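Local coordinates for ribonucleoside triphosphate reductase (Lactobacillus leichmannii, PDB 1L1L), which reduces ribonucleoside triphosphates to deoxyribonucleoside triphosphates as a class II, vitamin B12-dependent and allosterically regulated monomer, at residues Thr95-Gly98 with Arg99-Trp102; Val210-Ala213 with Asp214-Tyr217; Thr297-Asp300 with Ala301-Cys305; Tyr387-Ile390 with Val391-Tyr394; Phe713-Leu716 with Asn717-Lys721. One frame throughout, in Å; residues are numbered along the deposited sequence.

In the fold
All five contacts are local, and they are spread in series along one chain without touching. Contact 1 is the most central, its centre about 11 Å from the centre of the chain. It joins strand 94-96 to helix 98-103. Arg99 touches Asn118, the neighbour in sequence of Cys119, which forms a disulfide with Cys419. By analogy with other reductases, this pair probably marks the substrate-reducing site. Contact 2 is a surface turn in the insertion domain of B12-dependent ribonucleotide reductases, with its centre about 29 Å from that of contact 3, a helix start. Contact 4 is a surface loop. Contact 5 ends helix 709-719. Contacts 1 and 5 come closest, with nearest atoms about 13 Å apart.

Contact 1: residues Thr95-Gly98 with Arg99-Trp102; sequences TPSG and RNLW
Ser97 and Asn100 meet because of their first torsions. In Ser97, OG lies between its own backbone N and carbonyl carbon (chi1 69°). In Asn100, CG lies opposite the carbonyl carbon (chi1 -80°), which swings the amide back toward the serine. The capping bond comes from the backbone N of Asn100, which is 3.3 Å from Ser97 OG and aims at it fairly straight, at 160°. The side-chain ND2 of Asn100 also approaches Ser97 OG, with the hydroxyl close to the amide plane, but at 2.5 Å this bond is so short that its exact length is doubtful. The same amide is held at its other end, where OD1 bonds Tyr446 OH.

Next to the cap, Pro96 and Leu101 pack by apolar contact, and the Thr95 hydroxyl also lies against the leucine. Pro96 CB lies 3.6 Å from Asn100 CB. Leu101 CD2 sits 3.8 Å from Pro96 CG and 3.6 Å from Thr95 OG1, and the leucine crosses both side chains at about a right angle. Leu101 packs further on Val553 and Leu556 of helix 551-557. Arg99 leads away, to Lys159 O and Ser115 O.

The helix itself starts with Leu101 N bonded to Ser97 O at 3.0 Å and Trp102 N to Gly98 O at 3.1 Å. This is a serine N-cap, placed where an edge strand of a mixed sheet turns directly into a short helix.

Contact 2: residues Val210-Ala213 with Asp214-Tyr217; sequences VQDA and DSIY
Asp212 and Ser215 hold the tight part of this turn. Ser215 N donates to Asp212 O at 3.1 Å, at an angle of 159°. Asp212 OD1 reaches over the same loop. Its CG lies between the backbone N and the carbonyl carbon (chi1 59°), which folds the carboxylate back over the turn. From there OD1 gathers three weak bonds: Asp214 N at 3.0 Å, Ser215 N at 3.2 Å and Ser215 OG at 3.5 Å. No one of them is strong, but two backbone N-H groups and one hydroxyl converge on one oxygen. The other oxygen, Asp212 OD2, forms a salt bridge with Lys249 of the adjacent strand. That lysine probably steadies the carboxylate.

Gln211 and Tyr217, by contrast, touch only loosely. Gln211 brushes the second half, with CG 4.4 Å from Ser215 CB and NE2 4.4 Å from Tyr217 CB. Its amide approaches the tyrosine ring obliquely. Tyr217 OH is engaged by Asp253. Asp214 turns its carboxylate away from the turn. Its OD2 stays 4.7 Å from Asp212 OD1, like charges that nearby Lys249 and, weakly, Lys247 probably offset. Gln211 and Asp214 are exposed. Asp212 and Ala213 touch a crystal neighbour, so their side of the turn is not simply open to solvent.

The arrangement is a type I beta turn from Asp212 to Ser215. Its leading aspartate adds an Asx-turn-like bond to Asp214 N, though a weak one. The turn delivers the chain into strand 216-219, an edge strand of the small parallel sheet in the insertion domain.

Contact 3: residues Thr297-Asp300 with Ala301-Cys305; sequences TAVD and AADIC
Asp300 and Asp303, two acids one helical turn apart, share a single water. The water donates to Asp300 OD1 at 3.0 Å and to Asp303 OD2 at a doubtfully short 2.5 Å. Asp300 OD1 and Asp303 OD2 themselves stay 4.9 Å apart, so the water lies between like charges. Each acid also has a basic partner. Asp300 OD2 pairs with Lys291, while Asp303 OD1 meets Arg347 and His346. These neighbours probably favour the charged form of both carboxylates.

Asp300 has a second task at the helix start. Its CG lies opposite the carbonyl carbon (chi1 -63°), which carries the carboxylate back to Thr297. There OD2 accepts from Thr297 N at 2.9 Å, on its anti side and somewhat out of plane. In return, Asp300 N donates to Thr297 OG1 at 3.2 Å. The two residues thus form a capping box, with Thr297 at the N-cap.

Beyond the cap, routine backbone bonds carry the helix forward, such as Ala301 N to Thr297 O at 2.9 Å and Asp303 N to Val299 O at 2.8 Å. Val299 and Asp303 run side by side, pointing the same way, with Val299 CG1 3.6 Å from Asp303 OD2. A methyl group thus flanks the carboxylate.

The contact opens helix 298-313 and is largely buried. Ala298 and Ala301 rest on Ile172 of helix 169-172. Ile304 packs against Val287 and Leu288 of helix 275-289, and with Cys305 it also touches Phe150 of helix 148-158.

Contact 4: residues Tyr387-Ile390 with Val391-Tyr394; sequences YGRI and VDGY
Arg389 and Asp392 form a side-on salt bridge. The arginine chain bends once, at chi3 (-57°), and this turns the guanidinium across the aspartate. Arg389 NE lies 3.3 Å from Asp392 OD1, which sits in the guanidinium plane. Arg389 NH2 is 2.9 Å from Asp392 OD2, met on its syn side. The two planes stand 67° apart, so the pairing is not a flat fork. Val391 CG1 lies over the centre of one guanidinium face, 3.4 Å from Arg389 CZ. It gets there because it occupies the position between the backbone N and carbonyl carbon (chi1 73°). NH1 points into the protein, to the salt bridge with Asp519 and the bond to Tyr641 O, fixing the far side of the group.

At the other end, the Tyr387 ring turns one face to the chain at Tyr394. Tyr394 CA is over that face, 3.9 Å from the ring centroid, a CH-pi contact. The Tyr394 ring stands perpendicular to it and obliquely placed, with Tyr387 CE1 3.7 Å from Tyr394 CD1.

Backbone bonds close the bend: Asp392 N to Arg389 O at 3.0 Å and Gly393 N to Ile390 O at 3.2 Å. Gly393 has a positive phi, which by itself favours glycine. One water joins Gly388 N, Arg389 O and Gly393 O across the loop. Such i to i+3 bonding is typical of a short 3-10 segment, here within a surface loop lying against helices 512-536 and 628-641.

Contact 5: residues Phe713-Leu716 with Asn717-Lys721; sequences FSQL and NSDVK
Helix 709-719 ends here, and its last turn is stitched by side chains as well as backbone. Gln715 and Asp719, four residues apart, make the clearest link. Gln715 NE2 donates to Asp719 OD2 at 2.7 Å, almost straight at 171°. The carboxylate oxygen lies in the amide plane and is met on its anti side. The glutamine gets there by bending at chi2 (-90°), which lays the chain along the helix. The two flat groups are turned 40° to each other. Both residues lie at the surface and also touch a crystal neighbour.

Ser714 and Ser718 add a second link. Ser718 OG lies opposite its carbonyl carbon and donates to Ser714 O at 2.6 Å. Ser718 N donates to the same oxygen at 3.0 Å. The two donors approach from opposite faces of the carbonyl plane, so one oxygen is gripped twice.

On the inner side Phe713 packs on Leu583 and Ala586 of helix 583-589. Asn717 lies alongside it, pointing the same way. Leu716 also touches Ala586. Its CD2 comes only within 4.4 Å of Val720 CG2, a loose contact. Two more backbone bonds finish the turn: Asn717 N to Phe713 O at 2.9 Å and Val720 N to Leu716 O at 2.7 Å.

Val720 is the first residue to leave helical angles, although its N still bonds back. The whole is an amphipathic helix C-terminus with one side-chain pair and one side-chain-to-backbone bond, both i to i+4.

Contact 1: residues Thr95-Gly98 with Arg99-Trp102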
loop_
_atom_site.group_PDB
_atom_site.type_symbol
_atom_site.label_atom_id
_atom_site.label_comp_id
_atom_site.label_asym_id
_atom_site.label_seq_id
_atom_site.Cartn_x
_atom_site.Cartn_y
_atom_site.Cartn_z
ATOM N N THR A 95 -5.035 10.287 -10.772
ATOM C CA THR A 95 -3.817 10.602 -10.037
ATOM C C THR A 95 -2.935 9.379 -9.818
ATOM O O THR A 95 -3.412 8.254 -9.850
ATOM C CB THR A 95 -4.164 11.192 -8.658
ATOM O OG1 THR A 95 -2.968 11.558 -7.958
ATOM C CG2 THR A 95 -4.910 10.168 -7.839
ATOM N N PRO A 96 -1.624 9.588 -9.629
ATOM C CA PRO A 96 -0.772 8.423 -9.397
ATOM C C PRO A 96 -0.934 8.069 -7.919
ATOM O O PRO A 96 -1.770 8.662 -7.229
ATOM C CB PRO A 96 0.622 8.936 -9.724
ATOM C CG PRO A 96 0.543 10.372 -9.350
ATOM C CD PRO A 96 -0.812 10.795 -9.862
ATOM N N SER A 97 -0.143 7.122 -7.431
ATOM C CA SER A 97 -0.236 6.719 -6.030
ATOM C C SER A 97 0.215 7.829 -5.085
ATOM O O SER A 97 0.941 8.745 -5.478
ATOM C CB SER A 97 0.624 5.476 -5.788
ATOM O OG SER A 97 2.001 5.789 -5.891
ATOM N N GLY A 98 -0.208 7.736 -3.826
ATOM C CA GLY A 98 0.198 8.732 -2.851
ATOM C C GLY A 98 1.716 8.846 -2.792
ATOM O O GLY A 98 2.255 9.944 -2.629
ATOM N N ARG A 99 2.412 7.716 -2.915
ATOM C CA ARG A 99 3.874 7.728 -2.880
ATOM C C ARG A 99 4.420 8.580 -4.011
ATOM O O ARG A 99 5.345 9.367 -3.807
ATOM C CB ARG A 99 4.441 6.301 -2.995
ATOM C CG ARG A 99 5.925 6.223 -3.411
ATOM C CD ARG A 99 6.850 7.011 -2.487
ATOM N NE ARG A 99 6.932 6.451 -1.138
ATOM C CZ ARG A 99 7.663 5.391 -0.805
ATOM N NH1 ARG A 99 8.390 4.764 -1.724
ATOM N NH2 ARG A 99 7.659 4.953 0.448
ATOM N N ASN A 100 3.853 8.409 -5.201
ATOM C CA ASN A 100 4.281 9.183 -6.361
ATOM C C ASN A 100 4.050 10.679 -6.102
ATOM O O ASN A 100 4.921 11.502 -6.391
ATOM C CB ASN A 100 3.508 8.743 -7.612
ATOM C CG ASN A 100 4.068 7.468 -8.240
ATOM O OD1 ASN A 100 4.752 7.516 -9.267
ATOM N ND2 ASN A 100 3.780 6.326 -7.626
ATOM N N LEU A 101 2.890 11.039 -5.556
ATOM C CA LEU A 101 2.619 12.451 -5.295
ATOM C C LEU A 101 3.635 13.044 -4.336
ATOM O O LEU A 101 3.979 14.230 -4.420
ATOM C CB LEU A 101 1.207 12.668 -4.731
ATOM C CG LEU A 101 0.004 12.358 -5.623
ATOM C CD1 LEU A 101 -1.286 12.618 -4.875
ATOM C CD2 LEU A 101 0.068 13.230 -6.893
ATOM N N TRP A 102 4.140 12.216 -3.432
ATOM C CA TRP A 102 5.101 12.688 -2.452
ATOM C C TRP A 102 6.558 12.688 -2.890
ATOM O O TRP A 102 7.326 13.541 -2.451
ATOM C CB TRP A 102 4.959 11.859 -1.156
ATOM C CG TRP A 102 5.976 12.186 -0.094
ATOM C CD1 TRP A 102 7.051 11.423 0.278
ATOM C CD2 TRP A 102 6.011 13.358 0.731
ATOM N NE1 TRP A 102 7.750 12.050 1.286
ATOM C CE2 TRP A 102 7.135 13.239 1.581
ATOM C CE3 TRP A 102 5.203 14.502 0.832
ATOM C CZ2 TRP A 102 7.472 14.220 2.523
ATOM C CZ3 TRP A 102 5.541 15.481 1.772
ATOM C CH2 TRP A 102 6.666 15.330 2.603
#

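Contact 2: residues Val210-Ala213 with Asp214-Tyr217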
loop_
_atom_site.group_PDB
_atom_site.type_symbol
_atom_site.label_atom_id
_atom_site.label_comp_id
_atom_site.label_asym_id
_atom_site.label_seq_id
_atom_site.Cartn_x
_atom_site.Cartn_y
_atom_site.Cartn_z
ATOM N N VAL A 210 31.829 -7.617 26.642
ATOM C CA VAL A 210 32.662 -8.785 26.887
ATOM C C VAL A 210 33.074 -9.359 25.536
ATOM O O VAL A 210 32.278 -10.007 24.860
ATOM C CB VAL A 210 31.894 -9.867 27.678
ATOM C CG1 VAL A 210 32.782 -11.082 27.893
ATOM C CG2 VAL A 210 31.428 -9.301 29.013
ATOM N N GLN A 211 34.316 -9.111 25.141
ATOM C CA GLN A 211 34.808 -9.606 23.863
ATOM C C GLN A 211 36.034 -10.495 24.005
ATOM O O GLN A 211 36.738 -10.456 25.013
ATOM C CB GLN A 211 35.143 -8.432 22.935
ATOM C CG GLN A 211 35.908 -8.829 21.672
ATOM C CD GLN A 211 36.217 -7.650 20.767
ATOM O OE1 GLN A 211 36.740 -6.628 21.218
ATOM N NE2 GLN A 211 35.902 -7.790 19.480
ATOM N N ASP A 212 36.263 -11.304 22.978
ATOM C CA ASP A 212 37.406 -12.197 22.918
ATOM C C ASP A 212 37.797 -12.303 21.447
ATOM O O ASP A 212 37.011 -11.962 20.563
ATOM C CB ASP A 212 37.061 -13.574 23.511
ATOM C CG ASP A 212 35.913 -14.265 22.792
ATOM O OD1 ASP A 212 36.068 -14.604 21.598
ATOM O OD2 ASP A 212 34.857 -14.475 23.428
ATOM N N ALA A 213 39.016 -12.763 21.191
ATOM C CA ALA A 213 39.539 -12.888 19.834
ATOM C C ALA A 213 38.635 -13.579 18.807
ATOM O O ALA A 213 38.620 -13.198 17.636
ATOM C CB ALA A 213 40.897 -13.590 19.879
ATOM N N ASP A 214 37.882 -14.585 19.243
ATOM C CA ASP A 214 37.013 -15.353 18.346
ATOM C C ASP A 214 35.676 -14.709 17.951
ATOM O O ASP A 214 35.020 -15.160 17.008
ATOM C CB ASP A 214 36.754 -16.736 18.959
ATOM C CG ASP A 214 35.829 -17.590 18.111
ATOM O OD1 ASP A 214 36.128 -17.793 16.910
ATOM O OD2 ASP A 214 34.803 -18.061 18.649
ATOM N N SER A 215 35.274 -13.659 18.660
ATOM C CA SER A 215 34.012 -12.989 18.366
ATOM C C SER A 215 33.951 -12.355 16.981
ATOM O O SER A 215 34.956 -11.884 16.451
ATOM C CB SER A 215 33.730 -11.909 19.413
ATOM O OG SER A 215 33.487 -12.475 20.686
ATOM N N ILE A 216 32.758 -12.358 16.395
ATOM C CA ILE A 216 32.542 -11.738 15.091
ATOM C C ILE A 216 32.099 -10.327 15.442
ATOM O O ILE A 216 31.223 -10.138 16.287
ATOM C CB ILE A 216 31.425 -12.442 14.298
ATOM C CG1 ILE A 216 31.773 -13.922 14.113
ATOM C CG2 ILE A 216 31.250 -11.771 12.939
ATOM C CD1 ILE A 216 30.661 -14.748 13.484
ATOM N N TYR A 217 32.714 -9.336 14.809
ATOM C CA TYR A 217 32.393 -7.947 15.096
ATOM C C TYR A 217 32.029 -7.156 13.846
ATOM O O TYR A 217 32.703 -7.257 12.820
ATOM C CB TYR A 217 33.582 -7.307 15.819
ATOM C CG TYR A 217 33.504 -5.808 15.965
ATOM C CD1 TYR A 217 33.865 -4.967 14.911
ATOM C CD2 TYR A 217 33.059 -5.227 17.154
ATOM C CE1 TYR A 217 33.785 -3.587 15.034
ATOM C CE2 TYR A 217 32.975 -3.842 17.287
ATOM C CZ TYR A 217 33.340 -3.031 16.221
ATOM O OH TYR A 217 33.253 -1.666 16.336
HETATM O O HOH W 1 37.626 -13.396 15.431
#

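Contact 3: residues Thr297-Asp300 with Ala301-Cys305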
loop_
_atom_site.group_PDB
_atom_site.type_symbol
_atom_site.label_atom_id
_atom_site.label_comp_id
_atom_site.label_asym_id
_atom_site.label_seq_id
_atom_site.Cartn_x
_atom_site.Cartn_y
_atom_site.Cartn_z
ATOM N N THR A 297 9.372 -22.718 12.040
ATOM C CA THR A 297 7.996 -22.921 11.589
ATOM C C THR A 297 7.537 -21.642 10.880
ATOM O O THR A 297 8.274 -20.655 10.833
ATOM C CB THR A 297 7.039 -23.187 12.771
ATOM O OG1 THR A 297 7.004 -22.040 13.633
ATOM C CG2 THR A 297 7.500 -24.418 13.573
ATOM N N ALA A 298 6.325 -21.665 10.334
ATOM C CA ALA A 298 5.786 -20.500 9.644
ATOM C C ALA A 298 5.577 -19.410 10.674
ATOM O O ALA A 298 5.708 -18.224 10.370
ATOM C CB ALA A 298 4.462 -20.845 8.967
ATOM N N VAL A 299 5.254 -19.814 11.899
ATOM C CA VAL A 299 5.036 -18.854 12.963
ATOM C C VAL A 299 6.354 -18.146 13.281
ATOM O O VAL A 299 6.371 -16.934 13.498
ATOM C CB VAL A 299 4.482 -19.529 14.242
ATOM C CG1 VAL A 299 4.443 -18.526 15.379
ATOM C CG2 VAL A 299 3.068 -20.058 13.989
ATOM N N ASP A 300 7.449 -18.903 13.303
ATOM C CA ASP A 300 8.758 -18.314 13.576
ATOM C C ASP A 300 9.140 -17.379 12.432
ATOM O O ASP A 300 9.607 -16.271 12.666
ATOM C CB ASP A 300 9.831 -19.396 13.704
ATOM C CG ASP A 300 9.577 -20.328 14.872
ATOM O OD1 ASP A 300 9.204 -19.829 15.957
ATOM O OD2 ASP A 300 9.754 -21.552 14.692
ATOM N N ALA A 301 8.951 -17.841 11.200
ATOM C CA ALA A 301 9.282 -17.027 10.030
ATOM C C ALA A 301 8.457 -15.731 10.018
ATOM O O ALA A 301 8.996 -14.646 9.753
ATOM C CB ALA A 301 9.038 -17.817 8.761
ATOM N N ALA A 302 7.159 -15.850 10.295
ATOM C CA ALA A 302 6.279 -14.684 10.334
ATOM C C ALA A 302 6.626 -13.784 11.520
ATOM O O ALA A 302 6.544 -12.564 11.420
ATOM C CB ALA A 302 4.806 -15.122 10.409
ATOM N N ASP A 303 6.999 -14.373 12.657
ATOM C CA ASP A 303 7.367 -13.554 13.815
ATOM C C ASP A 303 8.588 -12.677 13.486
ATOM O O ASP A 303 8.636 -11.509 13.852
ATOM C CB ASP A 303 7.702 -14.430 15.037
ATOM C CG ASP A 303 6.478 -14.767 15.887
ATOM O OD1 ASP A 303 5.512 -13.970 15.897
ATOM O OD2 ASP A 303 6.502 -15.826 16.573
ATOM N N ILE A 304 9.577 -13.245 12.809
ATOM C CA ILE A 304 10.766 -12.482 12.464
ATOM C C ILE A 304 10.351 -11.321 11.549
ATOM O O ILE A 304 10.747 -10.184 11.778
ATOM C CB ILE A 304 11.818 -13.379 11.781
ATOM C CG1 ILE A 304 12.449 -14.315 12.831
ATOM C CG2 ILE A 304 12.902 -12.538 11.129
ATOM C CD1 ILE A 304 13.373 -15.364 12.234
ATOM N N CYS A 305 9.537 -11.609 10.535
ATOM C CA CYS A 305 9.068 -10.558 9.621
ATOM C C CYS A 305 8.302 -9.490 10.387
ATOM O O CYS A 305 8.440 -8.291 10.115
ATOM C CB CYS A 305 8.169 -11.142 8.538
ATOM S SG CYS A 305 9.049 -12.118 7.344
HETATM O O HOH W 2 7.617 -17.896 17.559
#

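Contact 4: residues Tyr387-Ile390 with Val391-Tyr394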
loop_
_atom_site.group_PDB
_atom_site.type_symbol
_atom_site.label_atom_id
_atom_site.label_comp_id
_atom_site.label_asym_id
_atom_site.label_seq_id
_atom_site.Cartn_x
_atom_site.Cartn_y
_atom_site.Cartn_z
ATOM N N TYR A 387 -5.932 -16.910 -14.574
ATOM C CA TYR A 387 -6.964 -16.003 -15.054
ATOM C C TYR A 387 -6.526 -14.556 -15.060
ATOM O O TYR A 387 -5.679 -14.145 -14.266
ATOM C CB TYR A 387 -8.221 -16.069 -14.183
ATOM C CG TYR A 387 -9.148 -17.229 -14.420
ATOM C CD1 TYR A 387 -8.891 -18.476 -13.860
ATOM C CD2 TYR A 387 -10.316 -17.064 -15.165
ATOM C CE1 TYR A 387 -9.773 -19.529 -14.025
ATOM C CE2 TYR A 387 -11.209 -18.114 -15.340
ATOM C CZ TYR A 387 -10.931 -19.344 -14.763
ATOM O OH TYR A 387 -11.820 -20.386 -14.898
ATOM N N GLY A 388 -7.113 -13.800 -15.983
ATOM C CA GLY A 388 -6.895 -12.370 -16.062
ATOM C C GLY A 388 -8.283 -11.993 -15.569
ATOM O O GLY A 388 -8.609 -12.253 -14.406
ATOM N N ARG A 389 -9.120 -11.415 -16.432
ATOM C CA ARG A 389 -10.486 -11.114 -16.029
ATOM C C ARG A 389 -11.202 -12.463 -16.121
ATOM O O ARG A 389 -10.968 -13.235 -17.064
ATOM C CB ARG A 389 -11.161 -10.133 -17.000
ATOM C CG ARG A 389 -10.567 -8.728 -17.057
ATOM C CD ARG A 389 -11.454 -7.851 -17.927
ATOM N NE ARG A 389 -11.601 -8.408 -19.271
ATOM C CZ ARG A 389 -12.609 -8.133 -20.091
ATOM N NH1 ARG A 389 -13.574 -7.301 -19.706
ATOM N NH2 ARG A 389 -12.655 -8.689 -21.297
ATOM N N ILE A 390 -12.080 -12.761 -15.172
ATOM C CA ILE A 390 -12.778 -14.036 -15.221
ATOM C C ILE A 390 -13.572 -14.222 -16.512
ATOM O O ILE A 390 -13.782 -15.358 -16.947
ATOM C CB ILE A 390 -13.734 -14.225 -14.024
ATOM C CG1 ILE A 390 -12.975 -14.007 -12.712
ATOM C CG2 ILE A 390 -14.313 -15.623 -14.041
ATOM C CD1 ILE A 390 -11.632 -14.724 -12.640
ATOM N N VAL A 391 -14.001 -13.125 -17.136
ATOM C CA VAL A 391 -14.769 -13.242 -18.372
ATOM C C VAL A 391 -13.926 -13.753 -19.534
ATOM O O VAL A 391 -14.451 -14.383 -20.455
ATOM C CB VAL A 391 -15.394 -11.898 -18.793
ATOM C CG1 VAL A 391 -14.311 -10.958 -19.326
ATOM C CG2 VAL A 391 -16.473 -12.149 -19.850
ATOM N N ASP A 392 -12.625 -13.472 -19.496
ATOM C CA ASP A 392 -11.711 -13.909 -20.548
ATOM C C ASP A 392 -11.350 -15.384 -20.405
ATOM O O ASP A 392 -10.477 -15.900 -21.112
ATOM C CB ASP A 392 -10.451 -13.038 -20.539
ATOM C CG ASP A 392 -10.732 -11.623 -21.014
ATOM O OD1 ASP A 392 -9.882 -10.721 -20.805
ATOM O OD2 ASP A 392 -11.816 -11.419 -21.608
ATOM N N GLY A 393 -12.032 -16.049 -19.476
ATOM C CA GLY A 393 -11.840 -17.471 -19.245
ATOM C C GLY A 393 -10.491 -17.993 -18.799
ATOM O O GLY A 393 -9.480 -17.286 -18.796
ATOM N N TYR A 394 -10.496 -19.271 -18.435
ATOM C CA TYR A 394 -9.315 -19.988 -17.970
ATOM C C TYR A 394 -8.192 -19.957 -18.996
ATOM O O TYR A 394 -8.393 -20.319 -20.155
ATOM C CB TYR A 394 -9.693 -21.442 -17.684
ATOM C CG TYR A 394 -8.575 -22.302 -17.124
ATOM C CD1 TYR A 394 -8.461 -22.524 -15.752
ATOM C CD2 TYR A 394 -7.641 -22.905 -17.970
ATOM C CE1 TYR A 394 -7.443 -23.331 -15.231
ATOM C CE2 TYR A 394 -6.618 -23.711 -17.463
ATOM C CZ TYR A 394 -6.528 -23.922 -16.094
ATOM O OH TYR A 394 -5.537 -24.740 -15.588
HETATM O O HOH W 3 -8.811 -14.737 -18.026
HETATM O O HOH W 4 -7.931 -11.000 -19.287
#

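Contact 5: residues Phe713-Leu716 with Asn717-Lys721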
loop_
_atom_site.group_PDB
_atom_site.type_symbol
_atom_site.label_atom_id
_atom_site.label_comp_id
_atom_site.label_asym_id
_atom_site.label_seq_id
_atom_site.Cartn_x
_atom_site.Cartn_y
_atom_site.Cartn_z
ATOM N N PHE A 713 -5.528 30.514 4.067
ATOM C CA PHE A 713 -4.237 30.021 4.536
ATOM C C PHE A 713 -3.095 30.784 3.895
ATOM O O PHE A 713 -2.133 31.159 4.557
ATOM C CB PHE A 713 -4.068 28.532 4.219
ATOM C CG PHE A 713 -2.778 27.958 4.721
ATOM C CD1 PHE A 713 -2.583 27.737 6.083
ATOM C CD2 PHE A 713 -1.741 27.677 3.840
ATOM C CE1 PHE A 713 -1.375 27.250 6.561
ATOM C CE2 PHE A 713 -0.525 27.188 4.308
ATOM C CZ PHE A 713 -0.341 26.974 5.673
ATOM N N SER A 714 -3.204 30.997 2.591
ATOM C CA SER A 714 -2.165 31.702 1.855
ATOM C C SER A 714 -2.070 33.147 2.343
ATOM O O SER A 714 -0.974 33.681 2.524
ATOM C CB SER A 714 -2.472 31.642 0.356
ATOM O OG SER A 714 -1.510 32.359 -0.400
ATOM N N GLN A 715 -3.222 33.771 2.571
ATOM C CA GLN A 715 -3.255 35.152 3.053
ATOM C C GLN A 715 -2.585 35.273 4.423
ATOM O O GLN A 715 -1.738 36.146 4.631
ATOM C CB GLN A 715 -4.709 35.648 3.119
ATOM C CG GLN A 715 -4.939 36.895 3.975
ATOM C CD GLN A 715 -5.263 36.567 5.430
ATOM O OE1 GLN A 715 -6.165 35.766 5.714
ATOM N NE2 GLN A 715 -4.537 37.192 6.359
ATOM N N LEU A 716 -2.961 34.398 5.352
ATOM C CA LEU A 716 -2.378 34.422 6.688
ATOM C C LEU A 716 -0.884 34.154 6.610
ATOM O O LEU A 716 -0.078 34.869 7.205
ATOM C CB LEU A 716 -3.028 33.358 7.583
ATOM C CG LEU A 716 -4.347 33.688 8.282
ATOM C CD1 LEU A 716 -4.972 32.425 8.856
ATOM C CD2 LEU A 716 -4.090 34.710 9.376
ATOM N N ASN A 717 -0.525 33.111 5.873
ATOM C CA ASN A 717 0.868 32.727 5.724
ATOM C C ASN A 717 1.696 33.945 5.313
ATOM O O ASN A 717 2.813 34.146 5.795
ATOM C CB ASN A 717 0.986 31.633 4.669
ATOM C CG ASN A 717 2.056 30.619 5.003
ATOM O OD1 ASN A 717 2.388 29.760 4.182
ATOM N ND2 ASN A 717 2.596 30.704 6.214
ATOM N N SER A 718 1.130 34.762 4.432
ATOM C CA SER A 718 1.793 35.970 3.947
ATOM C C SER A 718 1.934 37.047 5.023
ATOM O O SER A 718 3.019 37.607 5.220
ATOM C CB SER A 718 1.011 36.550 2.772
ATOM O OG SER A 718 0.709 35.546 1.823
ATOM N N ASP A 719 0.835 37.339 5.713
ATOM C CA ASP A 719 0.828 38.369 6.749
ATOM C C ASP A 719 1.544 37.948 8.025
ATOM O O ASP A 719 2.036 38.789 8.776
ATOM C CB ASP A 719 -0.610 38.775 7.088
ATOM C CG ASP A 719 -1.400 39.219 5.870
ATOM O OD1 ASP A 719 -0.792 39.762 4.921
ATOM O OD2 ASP A 719 -2.636 39.040 5.865
ATOM N N VAL A 720 1.600 36.643 8.267
ATOM C CA VAL A 720 2.259 36.116 9.454
ATOM C C VAL A 720 3.532 35.384 9.057
ATOM O O VAL A 720 3.491 34.450 8.257
ATOM C CB VAL A 720 1.338 35.140 10.213
ATOM C CG1 VAL A 720 2.030 34.630 11.460
ATOM C CG2 VAL A 720 0.039 35.835 10.575
ATOM N N LYS A 721 4.662 35.808 9.615
ATOM C CA LYS A 721 5.944 35.182 9.305
ATOM C C LYS A 721 6.181 33.940 10.160
ATOM O O LYS A 721 5.955 33.953 11.372
ATOM C CB LYS A 721 7.076 36.184 9.510
#